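Local structure of protein (GYP1P) (Saccharomyces cerevisiae, 1FKM) at residues L324-V329 with I377-Y382; F234-C239 with F330-F335; Q6-F11 with K36-V41; Q28-G33 with Y257-S262. The protein accelerates GTP hydrolysis by the Ypt/Rab GTPases YPT1 and YPT7, its all-helical TBC domain supplying an arginine finger and a glutamine finger in trans. One frame throughout, in Å; residues are numbered along the deposited sequence. Where two conformers were deposited one is given.

Interaction 1 (L324-V329 with I377-Y382)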
loop_
_atom_site.group_PDB
_atom_site.type_symbol
_atom_site.label_atom_id
_atom_site.label_comp_id
_atom_site.label_asym_id
_atom_site.label_seq_id
_atom_site.Cartn_x
_atom_site.Cartn_y
_atom_site.Cartn_z
ATOM N N LEU A 324 9.852 7.015 0.996
ATOM C CA LEU A 324 8.893 6.034 1.494
ATOM C C LEU A 324 9.497 5.207 2.624
ATOM O O LEU A 324 8.910 5.102 3.705
ATOM C CB LEU A 324 8.411 5.109 0.363
ATOM C CG LEU A 324 7.474 3.965 0.769
ATOM C CD1 LEU A 324 6.300 4.505 1.573
ATOM C CD2 LEU A 324 6.977 3.250 -0.477
ATOM N N ASN A 325 10.669 4.626 2.382
ATOM C CA ASN A 325 11.335 3.818 3.406
ATOM C C ASN A 325 11.593 4.616 4.687
ATOM O O ASN A 325 11.360 4.130 5.796
ATOM C CB ASN A 325 12.664 3.272 2.867
ATOM C CG ASN A 325 12.524 1.881 2.261
ATOM O OD1 ASN A 325 13.435 1.390 1.596
ATOM N ND2 ASN A 325 11.391 1.238 2.504
ATOM N N GLU A 326 12.080 5.840 4.527
ATOM C CA GLU A 326 12.373 6.704 5.664
ATOM C C GLU A 326 11.124 6.974 6.496
ATOM O O GLU A 326 11.109 6.717 7.697
ATOM C CB GLU A 326 12.965 8.027 5.175
ATOM C CG GLU A 326 13.225 9.043 6.275
ATOM C CD GLU A 326 13.731 10.368 5.734
ATOM O OE1 GLU A 326 13.967 10.466 4.511
ATOM O OE2 GLU A 326 13.891 11.314 6.534
ATOM N N PHE A 327 10.075 7.484 5.862
ATOM C CA PHE A 327 8.850 7.777 6.592
ATOM C C PHE A 327 8.275 6.524 7.254
ATOM O O PHE A 327 7.790 6.577 8.387
ATOM C CB PHE A 327 7.793 8.385 5.665
ATOM C CG PHE A 327 6.562 8.846 6.385
ATOM C CD1 PHE A 327 6.650 9.818 7.383
ATOM C CD2 PHE A 327 5.318 8.295 6.093
ATOM C CE1 PHE A 327 5.512 10.234 8.082
ATOM C CE2 PHE A 327 4.175 8.701 6.784
ATOM C CZ PHE A 327 4.273 9.674 7.783
ATOM N N HIS A 328 8.333 5.394 6.554
ATOM C CA HIS A 328 7.795 4.157 7.099
ATOM C C HIS A 328 8.521 3.724 8.363
ATOM O O HIS A 328 7.900 3.211 9.294
ATOM C CB HIS A 328 7.845 3.023 6.067
ATOM C CG HIS A 328 7.116 1.791 6.505
ATOM N ND1 HIS A 328 5.772 1.797 6.821
ATOM C CD2 HIS A 328 7.544 0.523 6.715
ATOM C CE1 HIS A 328 5.407 0.588 7.206
ATOM N NE2 HIS A 328 6.462 -0.204 7.153
ATOM N N VAL A 329 9.834 3.923 8.398
ATOM C CA VAL A 329 10.616 3.547 9.572
ATOM C C VAL A 329 10.158 4.348 10.790
ATOM O O VAL A 329 10.071 3.812 11.888
ATOM C CB VAL A 329 12.127 3.779 9.351
ATOM C CG1 VAL A 329 12.881 3.636 10.665
ATOM C CG2 VAL A 329 12.659 2.768 8.347
ATOM N N ILE A 377 6.590 14.299 13.001
ATOM C CA ILE A 377 7.382 15.147 13.886
ATOM C C ILE A 377 8.733 14.494 14.159
ATOM O O ILE A 377 9.762 15.161 14.105
ATOM C CB ILE A 377 6.642 15.399 15.225
ATOM C CG1 ILE A 377 5.462 16.340 14.979
ATOM C CG2 ILE A 377 7.602 15.976 16.269
ATOM C CD1 ILE A 377 4.468 16.409 16.116
ATOM N N TRP A 378 8.741 13.191 14.439
ATOM C CA TRP A 378 10.002 12.502 14.716
ATOM C C TRP A 378 10.936 12.578 13.515
ATOM O O TRP A 378 12.138 12.847 13.652
ATOM C CB TRP A 378 9.748 11.034 15.077
ATOM C CG TRP A 378 9.056 10.854 16.386
ATOM C CD1 TRP A 378 8.478 11.828 17.155
ATOM C CD2 TRP A 378 8.844 9.619 17.077
ATOM N NE1 TRP A 378 7.919 11.272 18.281
ATOM C CE2 TRP A 378 8.129 9.918 18.259
ATOM C CE3 TRP A 378 9.188 8.286 16.813
ATOM C CZ2 TRP A 378 7.751 8.931 19.176
ATOM C CZ3 TRP A 378 8.812 7.302 17.729
ATOM C CH2 TRP A 378 8.103 7.632 18.893
ATOM N N GLN A 379 10.378 12.340 12.333
ATOM C CA GLN A 379 11.164 12.396 11.112
ATOM C C GLN A 379 11.722 13.800 10.881
ATOM O O GLN A 379 12.869 13.955 10.469
ATOM C CB GLN A 379 10.310 11.979 9.908
ATOM C CG GLN A 379 10.959 12.286 8.562
ATOM C CD GLN A 379 10.064 11.939 7.388
ATOM O OE1 GLN A 379 10.105 10.825 6.878
ATOM N NE2 GLN A 379 9.237 12.890 6.968
ATOM N N SER A 380 10.907 14.817 11.149
ATOM C CA SER A 380 11.331 16.201 10.953
ATOM C C SER A 380 12.480 16.567 11.884
ATOM O O SER A 380 13.393 17.298 11.501
ATOM C CB SER A 380 10.155 17.154 11.182
ATOM O OG SER A 380 9.095 16.884 10.278
ATOM N N LEU A 381 12.430 16.057 13.110
ATOM C CA LEU A 381 13.471 16.325 14.088
ATOM C C LEU A 381 14.772 15.660 13.680
ATOM O O LEU A 381 15.845 16.251 13.799
ATOM C CB LEU A 381 13.043 15.818 15.468
ATOM C CG LEU A 381 11.952 16.632 16.169
ATOM C CD1 LEU A 381 11.435 15.882 17.386
ATOM C CD2 LEU A 381 12.518 17.979 16.568
ATOM N N TYR A 382 14.668 14.432 13.181
ATOM C CA TYR A 382 15.841 13.677 12.780
ATOM C C TYR A 382 16.568 14.285 11.590
ATOM O O TYR A 382 17.793 14.188 11.497
ATOM C CB TYR A 382 15.463 12.232 12.449
ATOM C CG TYR A 382 16.612 11.275 12.637
ATOM C CD1 TYR A 382 16.985 10.857 13.914
ATOM C CD2 TYR A 382 17.355 10.819 11.548
ATOM C CE1 TYR A 382 18.070 10.009 14.107
ATOM C CE2 TYR A 382 18.447 9.968 11.729
ATOM C CZ TYR A 382 18.797 9.568 13.013
ATOM O OH TYR A 382 19.873 8.732 13.212
#

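Interaction 2 (F234-C239 with F330-F335)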
loop_
_atom_site.group_PDB
_atom_site.type_symbol
_atom_site.label_atom_id
_atom_site.label_comp_id
_atom_site.label_asym_id
_atom_site.label_seq_id
_atom_site.Cartn_x
_atom_site.Cartn_y
_atom_site.Cartn_z
ATOM N N PHE A 234 10.033 -7.722 10.279
ATOM C CA PHE A 234 10.185 -8.056 8.870
ATOM C C PHE A 234 8.834 -7.893 8.176
ATOM O O PHE A 234 8.743 -7.296 7.106
ATOM C CB PHE A 234 10.672 -9.488 8.656
ATOM C CG PHE A 234 10.787 -9.853 7.203
ATOM C CD1 PHE A 234 11.870 -9.417 6.452
ATOM C CD2 PHE A 234 9.768 -10.551 6.563
ATOM C CE1 PHE A 234 11.936 -9.662 5.079
ATOM C CE2 PHE A 234 9.823 -10.803 5.191
ATOM C CZ PHE A 234 10.909 -10.356 4.450
ATOM N N ARG A 235 7.783 -8.420 8.793
ATOM C CA ARG A 235 6.455 -8.327 8.203
ATOM C C ARG A 235 5.992 -6.872 8.140
ATOM O O ARG A 235 5.352 -6.462 7.172
ATOM C CB ARG A 235 5.457 -9.167 9.004
ATOM C CG ARG A 235 4.153 -9.444 8.264
ATOM C CD ARG A 235 3.215 -10.320 9.087
ATOM N NE ARG A 235 2.711 -9.632 10.273
ATOM C CZ ARG A 235 1.918 -10.191 11.181
ATOM N NH1 ARG A 235 1.537 -11.451 11.045
ATOM N NH2 ARG A 235 1.498 -9.485 12.222
ATOM N N TRP A 236 6.316 -6.093 9.170
ATOM C CA TRP A 236 5.941 -4.680 9.201
ATOM C C TRP A 236 6.536 -3.973 7.984
ATOM O O TRP A 236 5.875 -3.178 7.318
ATOM C CB TRP A 236 6.479 -3.997 10.460
ATOM C CG TRP A 236 5.814 -4.399 11.753
ATOM C CD1 TRP A 236 4.963 -5.444 11.962
ATOM C CD2 TRP A 236 5.977 -3.751 13.019
ATOM N NE1 TRP A 236 4.582 -5.487 13.288
ATOM C CE2 TRP A 236 5.194 -4.456 13.956
ATOM C CE3 TRP A 236 6.714 -2.638 13.449
ATOM C CZ2 TRP A 236 5.126 -4.087 15.303
ATOM C CZ3 TRP A 236 6.646 -2.269 14.786
ATOM C CH2 TRP A 236 5.859 -2.993 15.697
HETATM N N MSE A 237 7.801 -4.267 7.706
HETATM C CA MSE A 237 8.490 -3.647 6.580
HETATM C C MSE A 237 8.077 -4.224 5.228
HETATM O O MSE A 237 7.786 -3.479 4.294
HETATM C CB MSE A 237 10.001 -3.794 6.751
HETATM C CG MSE A 237 10.708 -2.487 7.009
HETATM SE SE MSE A 237 9.948 -1.507 8.484
HETATM C CE MSE A 237 11.189 -2.021 9.869
ATOM N N ASN A 238 8.042 -5.550 5.142
ATOM C CA ASN A 238 7.708 -6.247 3.907
ATOM C C ASN A 238 6.326 -5.908 3.344
ATOM O O ASN A 238 6.162 -5.796 2.130
ATOM C CB ASN A 238 7.825 -7.762 4.124
ATOM C CG ASN A 238 7.903 -8.538 2.820
ATOM O OD1 ASN A 238 8.707 -8.215 1.945
ATOM N ND2 ASN A 238 7.080 -9.572 2.691
ATOM N N CYS A 239 5.341 -5.731 4.222
ATOM C CA CYS A 239 3.979 -5.423 3.779
ATOM C C CYS A 239 3.532 -4.013 4.173
ATOM O O CYS A 239 2.341 -3.715 4.170
ATOM C CB CYS A 239 3.003 -6.450 4.367
ATOM S SG CYS A 239 3.530 -8.173 4.184
ATOM N N PHE A 330 9.863 5.631 10.601
ATOM C CA PHE A 330 9.400 6.442 11.721
ATOM C C PHE A 330 7.997 6.055 12.173
ATOM O O PHE A 330 7.695 6.100 13.370
ATOM C CB PHE A 330 9.476 7.931 11.375
ATOM C CG PHE A 330 10.874 8.476 11.429
ATOM C CD1 PHE A 330 11.441 8.828 12.651
ATOM C CD2 PHE A 330 11.649 8.579 10.275
ATOM C CE1 PHE A 330 12.763 9.272 12.725
ATOM C CE2 PHE A 330 12.971 9.024 10.337
ATOM C CZ PHE A 330 13.531 9.372 11.568
ATOM N N VAL A 331 7.140 5.674 11.227
ATOM C CA VAL A 331 5.790 5.239 11.572
ATOM C C VAL A 331 5.910 3.947 12.391
ATOM O O VAL A 331 5.194 3.756 13.377
ATOM C CB VAL A 331 4.941 4.965 10.304
ATOM C CG1 VAL A 331 3.616 4.309 10.681
ATOM C CG2 VAL A 331 4.683 6.265 9.567
ATOM N N CYS A 332 6.814 3.059 11.982
ATOM C CA CYS A 332 7.010 1.802 12.701
ATOM C C CYS A 332 7.551 2.050 14.104
ATOM O O CYS A 332 7.164 1.370 15.051
ATOM C CB CYS A 332 7.965 0.880 11.941
ATOM S SG CYS A 332 7.232 0.101 10.481
ATOM N N ALA A 333 8.447 3.021 14.235
ATOM C CA ALA A 333 9.014 3.343 15.542
ATOM C C ALA A 333 7.928 3.910 16.463
ATOM O O ALA A 333 7.820 3.511 17.624
ATOM C CB ALA A 333 10.158 4.352 15.384
ATOM N N ALA A 334 7.121 4.832 15.947
ATOM C CA ALA A 334 6.054 5.433 16.746
ATOM C C ALA A 334 5.006 4.389 17.125
ATOM O O ALA A 334 4.453 4.421 18.228
ATOM C CB ALA A 334 5.404 6.587 15.977
ATOM N N PHE A 335 4.740 3.460 16.208
ATOM C CA PHE A 335 3.770 2.390 16.430
ATOM C C PHE A 335 4.256 1.515 17.584
ATOM O O PHE A 335 3.518 1.258 18.542
ATOM C CB PHE A 335 3.629 1.545 15.154
ATOM C CG PHE A 335 2.595 0.449 15.247
ATOM C CD1 PHE A 335 1.272 0.740 15.572
ATOM C CD2 PHE A 335 2.935 -0.868 14.956
ATOM C CE1 PHE A 335 0.299 -0.271 15.598
ATOM C CE2 PHE A 335 1.969 -1.881 14.978
ATOM C CZ PHE A 335 0.652 -1.575 15.298
#

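Interaction 3 (Q6-F11 with K36-V41)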
loop_
_atom_site.group_PDB
_atom_site.type_symbol
_atom_site.label_atom_id
_atom_site.label_comp_id
_atom_site.label_asym_id
_atom_site.label_seq_id
_atom_site.Cartn_x
_atom_site.Cartn_y
_atom_site.Cartn_z
ATOM N N GLN A 6 -18.193 19.628 3.056
ATOM C CA GLN A 6 -17.312 20.753 2.786
ATOM C C GLN A 6 -15.964 20.248 2.266
ATOM O O GLN A 6 -15.427 20.764 1.286
ATOM C CB GLN A 6 -17.094 21.556 4.073
ATOM C CG GLN A 6 -16.228 22.801 3.915
ATOM C CD GLN A 6 -16.970 23.962 3.278
ATOM O OE1 GLN A 6 -16.411 25.045 3.098
ATOM N NE2 GLN A 6 -18.236 23.745 2.941
ATOM N N ARG A 7 -15.423 19.231 2.924
ATOM C CA ARG A 7 -14.133 18.690 2.522
ATOM C C ARG A 7 -14.183 18.169 1.090
ATOM O O ARG A 7 -13.239 18.345 0.319
ATOM C CB ARG A 7 -13.700 17.585 3.484
ATOM C CG ARG A 7 -12.253 17.161 3.280
ATOM C CD ARG A 7 -11.711 16.402 4.478
ATOM N NE ARG A 7 -10.302 16.064 4.293
ATOM C CZ ARG A 7 -9.294 16.934 4.350
ATOM N NH1 ARG A 7 -9.522 18.222 4.593
ATOM N NH2 ARG A 7 -8.049 16.515 4.164
ATOM N N ILE A 8 -15.295 17.540 0.731
ATOM C CA ILE A 8 -15.462 17.024 -0.618
ATOM C C ILE A 8 -15.416 18.191 -1.599
ATOM O O ILE A 8 -14.824 18.090 -2.674
ATOM C CB ILE A 8 -16.802 16.254 -0.744
ATOM C CG1 ILE A 8 -16.693 14.927 0.018
ATOM C CG2 ILE A 8 -17.146 16.019 -2.203
ATOM C CD1 ILE A 8 -18.003 14.178 0.178
ATOM N N SER A 9 -16.032 19.304 -1.215
ATOM C CA SER A 9 -16.055 20.492 -2.062
ATOM C C SER A 9 -14.657 21.090 -2.241
ATOM O O SER A 9 -14.315 21.548 -3.327
ATOM C CB SER A 9 -16.985 21.553 -1.468
ATOM O OG SER A 9 -16.997 22.714 -2.279
ATOM N N LYS A 10 -13.862 21.092 -1.176
ATOM C CA LYS A 10 -12.503 21.628 -1.249
ATOM C C LYS A 10 -11.689 20.833 -2.264
ATOM O O LYS A 10 -10.941 21.402 -3.053
ATOM C CB LYS A 10 -11.827 21.562 0.124
ATOM C CG LYS A 10 -12.482 22.439 1.180
ATOM C CD LYS A 10 -11.729 22.373 2.500
ATOM C CE LYS A 10 -10.312 22.915 2.357
ATOM N NZ LYS A 10 -9.538 22.810 3.629
ATOM N N PHE A 11 -11.829 19.512 -2.242
ATOM C CA PHE A 11 -11.105 18.687 -3.201
ATOM C C PHE A 11 -11.646 18.939 -4.608
ATOM O O PHE A 11 -10.884 18.990 -5.568
ATOM C CB PHE A 11 -11.235 17.200 -2.850
ATOM C CG PHE A 11 -10.264 16.736 -1.801
ATOM C CD1 PHE A 11 -10.509 16.963 -0.450
ATOM C CD2 PHE A 11 -9.093 16.076 -2.172
ATOM C CE1 PHE A 11 -9.601 16.537 0.519
ATOM C CE2 PHE A 11 -8.180 15.648 -1.215
ATOM C CZ PHE A 11 -8.431 15.876 0.136
ATOM N N LYS A 36 -13.459 9.488 0.457
ATOM C CA LYS A 36 -13.500 8.256 -0.324
ATOM C C LYS A 36 -13.861 8.435 -1.797
ATOM O O LYS A 36 -13.280 7.777 -2.660
ATOM C CB LYS A 36 -14.443 7.234 0.327
ATOM C CG LYS A 36 -15.887 7.679 0.473
ATOM C CD LYS A 36 -16.736 6.546 1.037
ATOM C CE LYS A 36 -18.196 6.949 1.208
ATOM N NZ LYS A 36 -18.359 8.016 2.234
ATOM N N ILE A 37 -14.798 9.322 -2.105
ATOM C CA ILE A 37 -15.179 9.511 -3.500
ATOM C C ILE A 37 -14.023 10.041 -4.368
ATOM O O ILE A 37 -13.991 9.814 -5.578
ATOM C CB ILE A 37 -16.398 10.457 -3.623
ATOM C CG1 ILE A 37 -16.905 10.454 -5.066
ATOM C CG2 ILE A 37 -16.022 11.871 -3.189
ATOM C CD1 ILE A 37 -18.172 11.253 -5.268
ATOM N N HIS A 38 -13.061 10.718 -3.746
ATOM C CA HIS A 38 -11.929 11.277 -4.487
ATOM C C HIS A 38 -10.665 10.429 -4.516
ATOM O O HIS A 38 -9.756 10.707 -5.297
ATOM C CB HIS A 38 -11.560 12.655 -3.929
ATOM C CG HIS A 38 -12.513 13.737 -4.323
ATOM N ND1 HIS A 38 -13.197 14.498 -3.400
ATOM C CD2 HIS A 38 -12.903 14.179 -5.541
ATOM C CE1 HIS A 38 -13.970 15.363 -4.034
ATOM N NE2 HIS A 38 -13.809 15.190 -5.333
ATOM N N ARG A 39 -10.592 9.398 -3.684
ATOM C CA ARG A 39 -9.378 8.589 -3.653
ATOM C C ARG A 39 -8.844 8.057 -4.979
ATOM O O ARG A 39 -7.649 8.169 -5.246
ATOM C CB ARG A 39 -9.518 7.430 -2.662
ATOM C CG ARG A 39 -9.363 7.864 -1.218
ATOM C CD ARG A 39 -8.991 6.694 -0.311
ATOM N NE ARG A 39 -8.757 7.144 1.057
ATOM C CZ ARG A 39 -9.633 7.032 2.050
ATOM N NH1 ARG A 39 -10.822 6.479 1.840
ATOM N NH2 ARG A 39 -9.319 7.481 3.257
ATOM N N PRO A 40 -9.701 7.459 -5.819
ATOM C CA PRO A 40 -9.187 6.942 -7.091
ATOM C C PRO A 40 -8.341 7.965 -7.847
ATOM O O PRO A 40 -7.165 7.726 -8.128
ATOM C CB PRO A 40 -10.460 6.567 -7.845
ATOM C CG PRO A 40 -11.362 6.109 -6.730
ATOM C CD PRO A 40 -11.144 7.189 -5.693
ATOM N N VAL A 41 -8.942 9.109 -8.158
ATOM C CA VAL A 41 -8.236 10.157 -8.886
ATOM C C VAL A 41 -7.032 10.722 -8.136
ATOM O O VAL A 41 -5.937 10.817 -8.693
ATOM C CB VAL A 41 -9.186 11.317 -9.236
ATOM C CG1 VAL A 41 -8.395 12.493 -9.793
ATOM C CG2 VAL A 41 -10.204 10.848 -10.266
#

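Interaction 4 (Q28-G33 with Y257-S262)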
loop_
_atom_site.group_PDB
_atom_site.type_symbol
_atom_site.label_atom_id
_atom_site.label_comp_id
_atom_site.label_asym_id
_atom_site.label_seq_id
_atom_site.Cartn_x
_atom_site.Cartn_y
_atom_site.Cartn_z
ATOM N N GLN A 28 -0.933 18.992 0.194
ATOM C CA GLN A 28 -1.194 19.650 1.468
ATOM C C GLN A 28 -2.483 19.193 2.143
ATOM O O GLN A 28 -2.481 18.848 3.325
ATOM C CB GLN A 28 -1.232 21.167 1.261
ATOM C CG GLN A 28 -1.673 21.951 2.481
ATOM C CD GLN A 28 -1.705 23.444 2.224
ATOM O OE1 GLN A 28 -2.422 23.918 1.341
ATOM N NE2 GLN A 28 -0.924 24.194 2.995
ATOM N N ILE A 29 -3.583 19.190 1.400
ATOM C CA ILE A 29 -4.855 18.783 1.971
ATOM C C ILE A 29 -4.986 17.269 2.108
ATOM O O ILE A 29 -5.576 16.785 3.073
ATOM C CB ILE A 29 -6.049 19.334 1.136
ATOM C CG1 ILE A 29 -7.365 19.038 1.859
ATOM C CG2 ILE A 29 -6.049 18.721 -0.261
ATOM C CD1 ILE A 29 -8.579 19.721 1.242
ATOM N N SER A 30 -4.421 16.524 1.160
ATOM C CA SER A 30 -4.503 15.064 1.184
ATOM C C SER A 30 -3.795 14.423 2.369
ATOM O O SER A 30 -4.150 13.322 2.778
ATOM C CB SER A 30 -3.933 14.470 -0.110
ATOM O OG SER A 30 -4.705 14.845 -1.239
ATOM N N TRP A 31 -2.796 15.110 2.918
ATOM C CA TRP A 31 -2.036 14.586 4.049
ATOM C C TRP A 31 -2.974 14.237 5.198
ATOM O O TRP A 31 -2.758 13.258 5.925
ATOM C CB TRP A 31 -1.021 15.632 4.534
ATOM C CG TRP A 31 0.256 15.061 5.095
ATOM C CD1 TRP A 31 1.447 14.918 4.438
ATOM C CD2 TRP A 31 0.467 14.543 6.420
ATOM N NE1 TRP A 31 2.381 14.349 5.269
ATOM C CE2 TRP A 31 1.808 14.110 6.489
ATOM C CE3 TRP A 31 -0.347 14.405 7.552
ATOM C CZ2 TRP A 31 2.357 13.545 7.649
ATOM C CZ3 TRP A 31 0.200 13.840 8.707
ATOM C CH2 TRP A 31 1.540 13.419 8.742
ATOM N N ASN A 32 -4.028 15.034 5.345
ATOM C CA ASN A 32 -4.988 14.842 6.424
ATOM C C ASN A 32 -6.169 13.947 6.078
ATOM O O ASN A 32 -7.162 13.939 6.797
ATOM C CB ASN A 32 -5.500 16.205 6.901
ATOM C CG ASN A 32 -4.370 17.154 7.252
ATOM O OD1 ASN A 32 -3.465 16.803 8.008
ATOM N ND2 ASN A 32 -4.415 18.360 6.701
ATOM N N GLY A 33 -6.066 13.202 4.981
ATOM C CA GLY A 33 -7.146 12.314 4.597
ATOM C C GLY A 33 -7.873 12.740 3.338
ATOM O O GLY A 33 -8.137 13.925 3.120
ATOM N N TYR A 257 0.737 8.462 3.313
ATOM C CA TYR A 257 1.980 7.971 2.738
ATOM C C TYR A 257 2.175 8.546 1.336
ATOM O O TYR A 257 3.260 9.011 1.001
ATOM C CB TYR A 257 1.979 6.445 2.656
ATOM C CG TYR A 257 2.505 5.760 3.894
ATOM C CD1 TYR A 257 1.969 6.030 5.153
ATOM C CD2 TYR A 257 3.519 4.805 3.802
ATOM C CE1 TYR A 257 2.429 5.360 6.290
ATOM C CE2 TYR A 257 3.984 4.133 4.928
ATOM C CZ TYR A 257 3.434 4.410 6.166
ATOM O OH TYR A 257 3.877 3.719 7.271
ATOM N N LEU A 258 1.121 8.517 0.521
ATOM C CA LEU A 258 1.215 9.035 -0.844
ATOM C C LEU A 258 1.407 10.553 -0.880
ATOM O O LEU A 258 2.081 11.076 -1.767
ATOM C CB LEU A 258 -0.037 8.643 -1.650
ATOM C CG LEU A 258 -0.233 7.139 -1.905
ATOM C CD1 LEU A 258 -1.574 6.895 -2.584
ATOM C CD2 LEU A 258 0.896 6.608 -2.770
ATOM N N SER A 259 0.812 11.260 0.078
ATOM C CA SER A 259 0.948 12.716 0.135
ATOM C C SER A 259 2.349 13.095 0.601
ATOM O O SER A 259 2.961 14.021 0.070
ATOM C CB SER A 259 -0.069 13.327 1.109
ATOM O OG SER A 259 -1.407 13.080 0.714
ATOM N N GLU A 260 2.845 12.373 1.600
ATOM C CA GLU A 260 4.169 12.630 2.174
ATOM C C GLU A 260 5.319 12.305 1.226
ATOM O O GLU A 260 6.316 13.023 1.185
ATOM C CB GLU A 260 4.326 11.831 3.474
ATOM C CG GLU A 260 5.694 11.913 4.161
ATOM C CD GLU A 260 6.087 13.324 4.562
ATOM O OE1 GLU A 260 5.187 14.175 4.741
ATOM O OE2 GLU A 260 7.301 13.580 4.717
ATOM N N THR A 261 5.178 11.232 0.456
ATOM C CA THR A 261 6.230 10.822 -0.463
ATOM C C THR A 261 6.027 11.326 -1.886
ATOM O O THR A 261 6.876 11.113 -2.752
ATOM C CB THR A 261 6.352 9.288 -0.497
ATOM O OG1 THR A 261 5.117 8.718 -0.947
ATOM C CG2 THR A 261 6.664 8.756 0.886
ATOM N N SER A 262 4.909 11.999 -2.128
ATOM C CA SER A 262 4.616 12.521 -3.459
ATOM C C SER A 262 5.736 13.430 -3.953
ATOM O O SER A 262 6.212 14.297 -3.221
ATOM C CB SER A 262 3.300 13.299 -3.444
ATOM O OG SER A 262 2.987 13.783 -4.738
#

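Interaction 1 (L324-V329 with I377-Y382)
Glu326 and Phe327 of helix 324-338 receive the amide end of Gln379 from helix 365-382, a helix-helix contact in the all-helical TBC (Rab-GAP) domain. Glu326 comes first: its extended chain crosses that of Gln379 at about a right angle, with CG 3.6 Å from Gln379 OE1 and the carboxylate plane turned 62° from the amide. Carboxylate and amide are not bonded to each other; Glu326 OE2 lies instead against the aliphatic Gln379 CG at 3.7 Å. One residue on, Phe327 offers its backbone and the edge of its ring. Gln379 reaches them because its CG is anti to the backbone N (chi1 168°) and the chain stays extended beyond. Gln379 NE2 hydrogen-bonds Glu260 OE2 of helix 247-261, which would set the rotation of the amide and leave OE1 toward Phe327. Gln379 OE1 lies 3.3 Å from Phe327 CA and, in the plane of the ring at its edge, 3.6 Å from Phe327 CD1.

Interaction 2 (F234-C239 with F330-F335)
In the buried core of the Rab-GAP domain, Trp236 and Met237 of helix 230-238 meet Cys332 and Phe335 of helix 324-338. The short helical segments run roughly antiparallel, at 142°, with their axes 11.2 Å apart. Trp236 and Phe335 form a T-shaped pair: the edge of the phenyl ring faces the six-membered ring of the indole, the centroids 5.2 Å apart and the planes inclined at 63°. Phe335 CD2 makes the touch, 3.7 Å from Trp236 CH2 and displaced toward the rim of the indole face. With its CG anti to the backbone N (chi1 -177°), Phe335 sends this ring across to the indole. One turn earlier, Cys332 packs its CB 4.0 Å from Trp236 CE3, and its SG makes an oblique sulfur-aromatic contact with the six-membered ring. Cys332 O also approaches obliquely, 3.7 Å from Trp236 CZ3. Met237, present as selenomethionine, sets SE 3.7 Å from Cys332 SG. Around them, Phe232 packs edge-to-face with Trp236 and Trp339 with Phe335, while Asn238 ND2 hydrogen-bonds the backbone O of Gln131, the glutamine finger. No hydrogen bond joins the two segments; the aromatic and sulfur-selenium packing belongs to the hydrophobic interior of a helical TBC-type GAP fold.

Interaction 3 (Q6-F11 with K36-V41)
His38 turns its CG anti to its carbonyl carbon (chi1 -75°), and Phe11 does likewise, which points the imidazole at helix 4-15 and sets the phenyl ring beside it, nearly parallel (planes at 20°). The two rings barely overlap, their centroids 5.7 Å apart. Phe11 CB, not its ring, sits over the imidazole in a CH-pi contact, 3.7 Å from the His38 centroid and 28° off the ring normal. Ile37 CG2 lies over the opposite face, also toward the rim, so both faces meet aliphatic carbons. At the ring edge, Ile8 O comes within 3.2 Å of His38 CE1. Ile8 CG2 lies 3.7 Å from the same His38 CE1 and, more loosely, 4.4 Å from Ile37 CG2. His38 NE2 is hydrogen-bonded to Asp12 OD1, which would hold the rotation of the ring. His38 ND1, 3.4 Å from Phe11 CB, is buried by the contact and has no polar partner in the model. This helix-packing contact of the all-helical Rab-GAP (TBC) domain joins the N-terminal helix 4-15 to the turn leading into helix 39-46; Phe11 also packs on Ile29 and Ser30 of helix 23-30, and Arg39 forms a salt bridge to Asp255 of helix 247-261.

Interaction 4 (Q28-G33 with Y257-S262)
One hydrogen bond, between Trp31 and Glu260, crosses this polar helix-helix contact of the all-helical Rab-GAP domain. Trp31 NE1 donates to Glu260 OE1 at 2.9 Å with an N-H...O angle of 166°, the acceptor lying close to the indole plane. The carboxylate stands nearly perpendicular to the indole (87°) and uses the anti lone pair of OE1. Glu260 brings the oxygen there by a bend at chi2 (60°), its side chain running alongside the indole. The other oxygen, OE2, takes Gln379 NE2, so the carboxylate links helices 247-261 and 365-382 as well. Close packing comes next. Ser259 OG presses against Ser30 CB at 3.0 Å, and Ser259 CB lies 4.0 Å from Trp31 CD1. Neither serine hydroxyl bonds across: Ser259 OG goes back to Asp255 O, and Ser30 OG to Leu26 O. Among bonds within each segment, Gly33 N to Ser30 O closes a type I beta turn from Ser30 to Gly33, and Tyr257 O accepts from Thr261 N and Thr261 OG1 on opposite faces of its plane. The contact thus seats segment 28-33 against helix 247-261; helix 39-46 touches both serines, and Phe376 of helix 365-382 meets Trp31 edge-to-face.

In the fold
Interactions 1 and 2 are buried and share helix 324-338, which meets helix 365-382 in one and helix 230-238 in the other. Interactions 3 and 4 are only partly buried and pack the N-terminal helices 4-15 and 23-30 against helices 39-46 and 247-261. Interaction 4 connects to both sides: Tyr257 OH bonds His328 ND1 of interaction 1, and Gly33 O bonds Arg7 NH2 of interaction 3. Chemistry follows place. Interaction 2 is aromatic and sulfur-selenium packing, interaction 1 places an amide against a ring edge, interaction 3 covers an imidazole with aliphatic carbons, and interaction 4 alone has a hydrogen bond across its segments. The touching residues lie away from the fingers, though helix 230-238 reaches Gln131 through Asn238.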